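Local coordinates for protein malonyl CoA reductase (malonate semialdehyde-forming) (Sulfolobus tokodaii, PDB 2EP5) that probably reduces malonyl-CoA to malonate semialdehyde with NADPH, as a member of the aspartate-semialdehyde dehydrogenase family, at residues S106-R112 and L145-N150; D114-P118 and E130-F134; P294-V300 and V323-D327. All coordinates share one frame; numbering follows the deposited sequence.

Interaction 1 of 3, residues S106-R112 and L145-N150; sequences SNASPFR and LVKNPN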
loop_
_atom_site.group_PDB
_atom_site.type_symbol
_atom_site.label_atom_id
_atom_site.label_comp_id
_atom_site.label_asym_id
_atom_site.label_seq_id
_atom_site.Cartn_x
_atom_site.Cartn_y
_atom_site.Cartn_z
ATOM N N SER A 106 -8.539 -1.967 33.439
ATOM C CA SER A 106 -7.524 -1.608 32.460
ATOM C C SER A 106 -7.193 -2.647 31.398
ATOM O O SER A 106 -7.239 -3.856 31.663
ATOM C CB SER A 106 -6.244 -1.236 33.215
ATOM O OG SER A 106 -5.110 -1.310 32.378
ATOM N N ASN A 107 -6.860 -2.181 30.192
ATOM C CA ASN A 107 -6.483 -3.110 29.138
ATOM C C ASN A 107 -4.977 -3.098 28.889
ATOM O O ASN A 107 -4.496 -3.657 27.909
ATOM C CB ASN A 107 -7.288 -2.875 27.832
ATOM C CG ASN A 107 -7.264 -1.422 27.338
ATOM O OD1 ASN A 107 -8.309 -0.873 26.971
ATOM N ND2 ASN A 107 -6.086 -0.811 27.299
ATOM N N ALA A 108 -4.232 -2.467 29.792
ATOM C CA ALA A 108 -2.769 -2.425 29.693
ATOM C C ALA A 108 -2.238 -3.724 30.299
ATOM O O ALA A 108 -2.834 -4.271 31.221
ATOM C CB ALA A 108 -2.217 -1.229 30.451
ATOM N N SER A 109 -1.106 -4.197 29.791
ATOM C CA SER A 109 -0.500 -5.462 30.230
ATOM C C SER A 109 -0.108 -5.707 31.702
ATOM O O SER A 109 -0.260 -6.825 32.199
ATOM C CB SER A 109 0.708 -5.760 29.344
ATOM O OG SER A 109 1.669 -4.739 29.474
ATOM N N PRO A 110 0.410 -4.693 32.415
ATOM C CA PRO A 110 0.787 -4.937 33.817
ATOM C C PRO A 110 -0.310 -5.584 34.676
ATOM O O PRO A 110 -1.472 -5.178 34.623
ATOM C CB PRO A 110 1.170 -3.545 34.314
ATOM C CG PRO A 110 1.748 -2.908 33.075
ATOM C CD PRO A 110 0.739 -3.313 32.018
ATOM N N PHE A 111 0.072 -6.604 35.444
ATOM C CA PHE A 111 -0.847 -7.320 36.327
ATOM C C PHE A 111 -1.776 -8.331 35.651
ATOM O O PHE A 111 -2.429 -9.117 36.337
ATOM C CB PHE A 111 -1.715 -6.333 37.116
ATOM C CG PHE A 111 -0.955 -5.510 38.112
ATOM C CD1 PHE A 111 -0.370 -6.109 39.227
ATOM C CD2 PHE A 111 -0.824 -4.132 37.939
ATOM C CE1 PHE A 111 0.337 -5.347 40.158
ATOM C CE2 PHE A 111 -0.121 -3.361 38.860
ATOM C CZ PHE A 111 0.463 -3.973 39.976
ATOM N N ARG A 112 -1.845 -8.324 34.322
ATOM C CA ARG A 112 -2.749 -9.245 33.627
ATOM C C ARG A 112 -2.634 -10.689 34.096
ATOM O O ARG A 112 -3.627 -11.418 34.133
ATOM C CB ARG A 112 -2.515 -9.208 32.121
ATOM C CG ARG A 112 -3.213 -8.091 31.389
ATOM C CD ARG A 112 -2.963 -8.268 29.900
ATOM N NE ARG A 112 -3.280 -7.095 29.097
ATOM C CZ ARG A 112 -2.662 -6.817 27.955
ATOM N NH1 ARG A 112 -1.707 -7.628 27.511
ATOM N NH2 ARG A 112 -2.992 -5.740 27.255
ATOM N N LEU A 145 -8.878 -3.974 41.164
ATOM C CA LEU A 145 -8.205 -3.978 39.871
ATOM C C LEU A 145 -8.668 -5.151 39.016
ATOM O O LEU A 145 -8.674 -6.309 39.463
ATOM C CB LEU A 145 -6.686 -4.044 40.040
ATOM C CG LEU A 145 -5.909 -4.029 38.719
ATOM C CD1 LEU A 145 -6.192 -2.739 37.981
ATOM C CD2 LEU A 145 -4.423 -4.156 38.975
ATOM N N VAL A 146 -9.072 -4.837 37.786
ATOM C CA VAL A 146 -9.527 -5.838 36.824
ATOM C C VAL A 146 -8.742 -5.607 35.535
ATOM O O VAL A 146 -8.450 -4.469 35.167
ATOM C CB VAL A 146 -11.049 -5.710 36.531
ATOM C CG1 VAL A 146 -11.474 -6.760 35.506
ATOM C CG2 VAL A 146 -11.851 -5.885 37.827
ATOM N N LYS A 147 -8.387 -6.681 34.850
ATOM C CA LYS A 147 -7.623 -6.532 33.630
ATOM C C LYS A 147 -8.274 -7.163 32.418
ATOM O O LYS A 147 -9.124 -8.044 32.531
ATOM C CB LYS A 147 -6.223 -7.112 33.832
ATOM C CG LYS A 147 -5.291 -6.204 34.626
ATOM C CD LYS A 147 -4.855 -5.007 33.782
ATOM C CE LYS A 147 -4.067 -4.000 34.595
ATOM N NZ LYS A 147 -3.329 -3.045 33.727
ATOM N N ASN A 148 -7.884 -6.673 31.250
ATOM C CA ASN A 148 -8.374 -7.187 29.980
ATOM C C ASN A 148 -7.128 -7.692 29.267
ATOM O O ASN A 148 -6.044 -7.127 29.416
ATOM C CB ASN A 148 -9.055 -6.077 29.180
ATOM C CG ASN A 148 -10.370 -5.656 29.792
ATOM O OD1 ASN A 148 -10.559 -4.500 30.171
ATOM N ND2 ASN A 148 -11.292 -6.602 29.902
ATOM N N PRO A 149 -7.264 -8.761 28.480
ATOM C CA PRO A 149 -6.108 -9.314 27.774
ATOM C C PRO A 149 -5.612 -8.605 26.523
ATOM O O PRO A 149 -6.238 -7.679 26.003
ATOM C CB PRO A 149 -6.557 -10.740 27.468
ATOM C CG PRO A 149 -8.017 -10.547 27.168
ATOM C CD PRO A 149 -8.461 -9.598 28.274
ATOM N N ASN A 150 -4.456 -9.067 26.062
ATOM C CA ASN A 150 -3.828 -8.589 24.841
ATOM C C ASN A 150 -4.886 -8.750 23.740
ATOM O O ASN A 150 -5.595 -9.763 23.696
ATOM C CB ASN A 150 -2.578 -9.445 24.570
ATOM C CG ASN A 150 -2.150 -9.437 23.118
ATOM O OD1 ASN A 150 -2.599 -10.268 22.323
ATOM N ND2 ASN A 150 -1.278 -8.500 22.761
#
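S106 and K147 face each other as a parallel bridge between the ends of strands 103-106 and 144-147. Two backbone bonds flank the pair. S106 N gives a nearly straight bond to V146 O (3.0 Å, 172° at the hydrogen). N148 N returns one to S106 O, more bent.

The K147 side chain carries the polar contact. Its chain bends at chi2 (-73°), which brings NZ to S106 OG and A108 O. NZ donates to S106 OG at 2.8 Å and to A108 O at 2.8 Å, approaching A108 O from above the carbonyl plane. E94 of helix 87-99 forms a salt bridge with NZ and also hydrogen-bonds S106 OG. S106 OG takes a further bond from A108 N, which makes an ST turn.

R112 runs extended across the K147 side chain at about a right angle. Its NE makes a weak, bent bond to N148 O. NH2 donates to N107 O at 2.7 Å, within the guanidinium plane. P149 C and N150 N lie over one guanidinium face, and S109 CA over the opposite one. NH1 is salt-bridged to E211, whose other oxygen takes N150 N.

Apolar contact is small. L145 CD2 sits 3.7 Å from F111 CD2, and the two side chains cross.

N150 OD1 caps A153 N of the helix that begins at C151, the predicted acyl-thioester residue, while ND2 bonds E204. Both buried cations have a carboxylate partner, so their charges are probably well compensated. E211, held by R112 and bonded to N150 N, probably steadies the chain just ahead of C151.

Interaction 2 of 3, residues D114-P118 and E130-F134; sequences DPDVP and ELLKF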
loop_
_atom_site.group_PDB
_atom_site.type_symbol
_atom_site.label_atom_id
_atom_site.label_comp_id
_atom_site.label_asym_id
_atom_site.label_seq_id
_atom_site.Cartn_x
_atom_site.Cartn_y
_atom_site.Cartn_z
ATOM N N ASP A 114 -1.487 -11.578 37.161
ATOM C CA ASP A 114 -1.439 -11.631 38.618
ATOM C C ASP A 114 -2.568 -12.563 39.036
ATOM O O ASP A 114 -3.715 -12.350 38.664
ATOM C CB ASP A 114 -1.656 -10.243 39.225
ATOM C CG ASP A 114 -1.483 -10.230 40.739
ATOM O OD1 ASP A 114 -2.240 -10.934 41.441
ATOM O OD2 ASP A 114 -0.586 -9.519 41.228
ATOM N N PRO A 115 -2.248 -13.616 39.806
ATOM C CA PRO A 115 -3.179 -14.634 40.314
ATOM C C PRO A 115 -4.390 -14.097 41.070
ATOM O O PRO A 115 -5.401 -14.787 41.189
ATOM C CB PRO A 115 -2.297 -15.495 41.215
ATOM C CG PRO A 115 -0.946 -15.369 40.591
ATOM C CD PRO A 115 -0.874 -13.905 40.253
ATOM N N ASP A 116 -4.291 -12.875 41.590
ATOM C CA ASP A 116 -5.404 -12.281 42.328
ATOM C C ASP A 116 -6.176 -11.270 41.490
ATOM O O ASP A 116 -7.153 -10.678 41.956
ATOM C CB ASP A 116 -4.900 -11.590 43.596
ATOM C CG ASP A 116 -4.116 -12.523 44.490
ATOM O OD1 ASP A 116 -4.576 -13.665 44.707
ATOM O OD2 ASP A 116 -3.044 -12.108 44.978
ATOM N N VAL A 117 -5.739 -11.074 40.251
ATOM C CA VAL A 117 -6.391 -10.118 39.373
ATOM C C VAL A 117 -7.092 -10.833 38.226
ATOM O O VAL A 117 -6.478 -11.603 37.487
ATOM C CB VAL A 117 -5.366 -9.118 38.812
ATOM C CG1 VAL A 117 -6.057 -8.076 37.960
ATOM C CG2 VAL A 117 -4.612 -8.462 39.963
ATOM N N PRO A 118 -8.400 -10.590 38.065
ATOM C CA PRO A 118 -9.153 -11.237 36.984
ATOM C C PRO A 118 -8.751 -10.668 35.619
ATOM O O PRO A 118 -8.583 -9.454 35.478
ATOM C CB PRO A 118 -10.609 -10.902 37.317
ATOM C CG PRO A 118 -10.573 -10.423 38.767
ATOM C CD PRO A 118 -9.268 -9.710 38.861
ATOM N N GLU A 130 -15.203 -13.318 40.321
ATOM C CA GLU A 130 -15.357 -13.709 41.714
ATOM C C GLU A 130 -14.050 -13.506 42.471
ATOM O O GLU A 130 -14.047 -13.426 43.701
ATOM C CB GLU A 130 -15.790 -15.171 41.819
ATOM C CG GLU A 130 -17.127 -15.467 41.173
ATOM C CD GLU A 130 -17.908 -16.515 41.936
ATOM O OE1 GLU A 130 -18.232 -16.257 43.116
ATOM O OE2 GLU A 130 -18.196 -17.593 41.367
ATOM N N LEU A 131 -12.943 -13.428 41.736
ATOM C CA LEU A 131 -11.642 -13.223 42.360
ATOM C C LEU A 131 -11.652 -11.918 43.124
ATOM O O LEU A 131 -10.872 -11.735 44.054
ATOM C CB LEU A 131 -10.523 -13.160 41.318
ATOM C CG LEU A 131 -9.914 -14.454 40.780
ATOM C CD1 LEU A 131 -8.792 -14.106 39.798
ATOM C CD2 LEU A 131 -9.365 -15.296 41.927
ATOM N N LEU A 132 -12.535 -11.009 42.724
ATOM C CA LEU A 132 -12.618 -9.708 43.369
ATOM C C LEU A 132 -13.028 -9.791 44.834
ATOM O O LEU A 132 -12.749 -8.881 45.611
ATOM C CB LEU A 132 -13.591 -8.802 42.604
ATOM C CG LEU A 132 -13.119 -8.350 41.219
ATOM C CD1 LEU A 132 -14.175 -7.455 40.565
ATOM C CD2 LEU A 132 -11.795 -7.616 41.353
ATOM N N LYS A 133 -13.678 -10.887 45.208
ATOM C CA LYS A 133 -14.138 -11.079 46.584
ATOM C C LYS A 133 -13.016 -11.233 47.606
ATOM O O LYS A 133 -13.237 -11.044 48.793
ATOM C CB LYS A 133 -15.043 -12.311 46.669
ATOM C CG LYS A 133 -16.405 -12.142 46.008
ATOM C CD LYS A 133 -17.198 -13.449 46.017
ATOM C CE LYS A 133 -17.369 -13.998 47.432
ATOM N NZ LYS A 133 -18.168 -15.263 47.470
ATOM N N PHE A 134 -11.813 -11.552 47.143
ATOM C CA PHE A 134 -10.689 -11.771 48.044
ATOM C C PHE A 134 -9.467 -10.937 47.702
ATOM O O PHE A 134 -8.443 -11.004 48.391
ATOM C CB PHE A 134 -10.318 -13.255 48.006
ATOM C CG PHE A 134 -11.506 -14.172 48.096
ATOM C CD1 PHE A 134 -12.060 -14.501 49.332
ATOM C CD2 PHE A 134 -12.099 -14.674 46.937
ATOM C CE1 PHE A 134 -13.186 -15.318 49.417
ATOM C CE2 PHE A 134 -13.231 -15.493 47.010
ATOM C CZ PHE A 134 -13.774 -15.814 48.258
HETATM O O HOH W 1 -8.251 -12.228 44.500
#
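The ring of P118 packs on L131 and L132. P118 CG is 3.7 Å from L131 CB and 4.0 Å from L132 CD2. The ring and the L131 side chain slide past each other in opposite directions, while L132 crosses the ring at about a right angle. In L131, CG stands anti to the carbonyl carbon (chi1 -83°). This carries CD1 over the backbone of the 114-118 turn, 3.7 Å from P115 O and 3.9 Å from P118 N.

No direct hydrogen bond joins the two segments. One water links them instead. It donates to L131 O at 2.7 Å and to D116 O at 3.2 Å.

The turn itself is fixed from within. V117 N bonds back to D114 O in a type I beta turn. D116 N bonds to D114 OD1 through the anti lone pair of that oxygen, an Asx turn. The other oxygen of D114, OD2, is salt-bridged to K139 of helix 132-140. K214 hydrogen-bonds the carbonyls of D114 and V117. Beyond this shell, V117 rests on L145 and L132 on V146, both of strand 144-147.

The contact lies away from the predicted active site. It joins the loop after strand 103-106 to the 3-10 turn that leads into helix 132-140. This is helix-and-loop packing beside the last strand of the parallel sheet, in the Rossmann-type NAD-binding domain.

Interaction 3 of 3, residues P294-V300 and V323-D327; sequences PQPIIDV and VVLGD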
loop_
_atom_site.group_PDB
_atom_site.type_symbol
_atom_site.label_atom_id
_atom_site.label_comp_id
_atom_site.label_asym_id
_atom_site.label_seq_id
_atom_site.Cartn_x
_atom_site.Cartn_y
_atom_site.Cartn_z
ATOM N N PRO A 294 -12.639 -15.338 6.682
ATOM C CA PRO A 294 -12.845 -13.885 6.753
ATOM C C PRO A 294 -11.752 -13.044 6.100
ATOM O O PRO A 294 -10.642 -13.515 5.857
ATOM C CB PRO A 294 -12.909 -13.631 8.245
ATOM C CG PRO A 294 -11.823 -14.570 8.743
ATOM C CD PRO A 294 -12.097 -15.845 7.960
ATOM N N GLN A 295 -12.092 -11.789 5.828
ATOM C CA GLN A 295 -11.173 -10.827 5.238
ATOM C C GLN A 295 -11.334 -9.505 5.982
ATOM O O GLN A 295 -12.448 -9.045 6.211
ATOM C CB GLN A 295 -11.491 -10.589 3.758
ATOM C CG GLN A 295 -11.078 -11.685 2.801
ATOM C CD GLN A 295 -11.382 -11.304 1.367
ATOM O OE1 GLN A 295 -11.006 -10.227 0.919
ATOM N NE2 GLN A 295 -12.068 -12.186 0.641
ATOM N N PRO A 296 -10.216 -8.885 6.372
ATOM C CA PRO A 296 -10.240 -7.610 7.086
ATOM C C PRO A 296 -11.211 -6.565 6.521
ATOM O O PRO A 296 -12.083 -6.078 7.241
ATOM C CB PRO A 296 -8.792 -7.155 6.994
ATOM C CG PRO A 296 -8.064 -8.444 7.150
ATOM C CD PRO A 296 -8.834 -9.383 6.243
ATOM N N ILE A 297 -11.073 -6.229 5.236
ATOM C CA ILE A 297 -11.928 -5.203 4.638
ATOM C C ILE A 297 -13.419 -5.524 4.570
ATOM O O ILE A 297 -14.232 -4.627 4.360
ATOM C CB ILE A 297 -11.445 -4.798 3.215
ATOM C CG1 ILE A 297 -11.576 -5.968 2.242
ATOM C CG2 ILE A 297 -10.009 -4.325 3.280
ATOM C CD1 ILE A 297 -11.193 -5.611 0.809
ATOM N N ILE A 298 -13.782 -6.786 4.763
ATOM C CA ILE A 298 -15.186 -7.176 4.711
ATOM C C ILE A 298 -15.802 -7.460 6.072
ATOM O O ILE A 298 -16.918 -7.034 6.352
ATOM C CB ILE A 298 -15.403 -8.468 3.878
ATOM C CG1 ILE A 298 -14.913 -8.278 2.441
ATOM C CG2 ILE A 298 -16.886 -8.853 3.894
ATOM C CD1 ILE A 298 -14.906 -9.573 1.650
ATOM N N ASP A 299 -15.066 -8.174 6.918
ATOM C CA ASP A 299 -15.577 -8.593 8.215
ATOM C C ASP A 299 -15.085 -7.901 9.481
ATOM O O ASP A 299 -15.643 -8.113 10.552
ATOM C CB ASP A 299 -15.345 -10.097 8.347
ATOM C CG ASP A 299 -15.929 -10.878 7.185
ATOM O OD1 ASP A 299 -17.170 -10.868 7.035
ATOM O OD2 ASP A 299 -15.150 -11.496 6.421
ATOM N N VAL A 300 -14.052 -7.076 9.376
ATOM C CA VAL A 300 -13.518 -6.403 10.556
ATOM C C VAL A 300 -14.556 -5.643 11.383
ATOM O O VAL A 300 -14.479 -5.625 12.609
ATOM C CB VAL A 300 -12.385 -5.420 10.178
ATOM C CG1 VAL A 300 -12.959 -4.156 9.562
ATOM C CG2 VAL A 300 -11.557 -5.091 11.410
ATOM N N VAL A 323 -9.734 -20.225 10.747
ATOM C CA VAL A 323 -9.236 -18.859 10.617
ATOM C C VAL A 323 -10.225 -17.918 11.301
ATOM O O VAL A 323 -11.430 -17.951 11.034
ATOM C CB VAL A 323 -9.091 -18.437 9.124
ATOM C CG1 VAL A 323 -8.634 -16.988 9.033
ATOM C CG2 VAL A 323 -8.080 -19.351 8.410
ATOM N N VAL A 324 -9.709 -17.082 12.192
ATOM C CA VAL A 324 -10.544 -16.141 12.920
ATOM C C VAL A 324 -10.046 -14.716 12.702
ATOM O O VAL A 324 -8.850 -14.478 12.531
ATOM C CB VAL A 324 -10.540 -16.460 14.424
ATOM C CG1 VAL A 324 -9.123 -16.331 14.971
ATOM C CG2 VAL A 324 -11.496 -15.532 15.161
ATOM N N LEU A 325 -10.975 -13.772 12.710
ATOM C CA LEU A 325 -10.643 -12.374 12.505
ATOM C C LEU A 325 -11.424 -11.539 13.504
ATOM O O LEU A 325 -12.561 -11.860 13.834
ATOM C CB LEU A 325 -11.004 -11.969 11.076
ATOM C CG LEU A 325 -10.600 -10.607 10.470
ATOM C CD1 LEU A 325 -11.798 -9.690 10.400
ATOM C CD2 LEU A 325 -9.465 -9.980 11.261
ATOM N N GLY A 326 -10.796 -10.479 13.997
ATOM C CA GLY A 326 -11.453 -9.599 14.943
ATOM C C GLY A 326 -10.879 -8.193 14.899
ATOM O O GLY A 326 -9.745 -7.987 14.467
ATOM N N ASP A 327 -11.674 -7.217 15.326
ATOM C CA ASP A 327 -11.233 -5.826 15.360
ATOM C C ASP A 327 -10.377 -5.714 16.626
ATOM O O ASP A 327 -10.896 -5.810 17.744
ATOM C CB ASP A 327 -12.449 -4.905 15.460
ATOM C CG ASP A 327 -12.088 -3.434 15.352
ATOM O OD1 ASP A 327 -11.012 -3.032 15.846
ATOM O OD2 ASP A 327 -12.899 -2.671 14.784
#
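L325 CB points toward segment 294-300, and with CG anti to the amide nitrogen (chi1 -171°) the chain carries CD1 to V300 N. V323 places CG1 in the same way (chi1 177°), beside CD and CG of P294.

L325 lies between P294 and the D299-V300 backbone. Its CB lies 3.6 Å from P294 CG, the two side chains sliding past each other in opposite directions. Its CD1 reaches V300 N at 3.6 Å and the CB of D299 at 4.1 Å. P294 also meets V323, with CD 3.8 Å from V323 CG1. An alanine in place of P294 would lack CG and CD, which is likely to leave a gap beside V323 CG1 and L325 CB and to disfavour the cis peptide bond that precedes the proline. At the other end, D327 CB lies 3.6 Å from V300 O.

No hydrogen bond crosses between the segments. The helix is held from within. Q295 O accepts from both I298 N and D299 N. D299 OD2 takes Q295 N at 3.1 Å, and its other oxygen is salt-bridged to R293. N196 of the second subunit hydrogen-bonds Q295 OE1 and I297 N.

In the mixed sheet of the dimerisation domain, strand 319-326 lies between 308-316 and 244-251, the strand that starts with H244, the predicted proton acceptor near L325. T309 of the former packs on P294 and D299, and M245 of the latter on P296 and V323.

Interactions 1 and 2 belong together. Their centres are about 12 Å apart, and interaction 2 is nested in the chain between the segments of interaction 1. Helix 132-140 of interaction 2 leads into strand 144-147 of interaction 1, the edge strand of the parallel sheet within this chain. A probable hydrogen bond from K147 N to P118 O (2.9 Å) joins them directly. Interaction 3 comes later, in the mixed sheet of the dimerisation domain. Its centre is about 24 Å from that of interaction 1 and about 33 Å from that of interaction 2. Interactions 1 and 3 approach the predicted catalytic C151 and H244 from different sheets, while interaction 2 lies farther off.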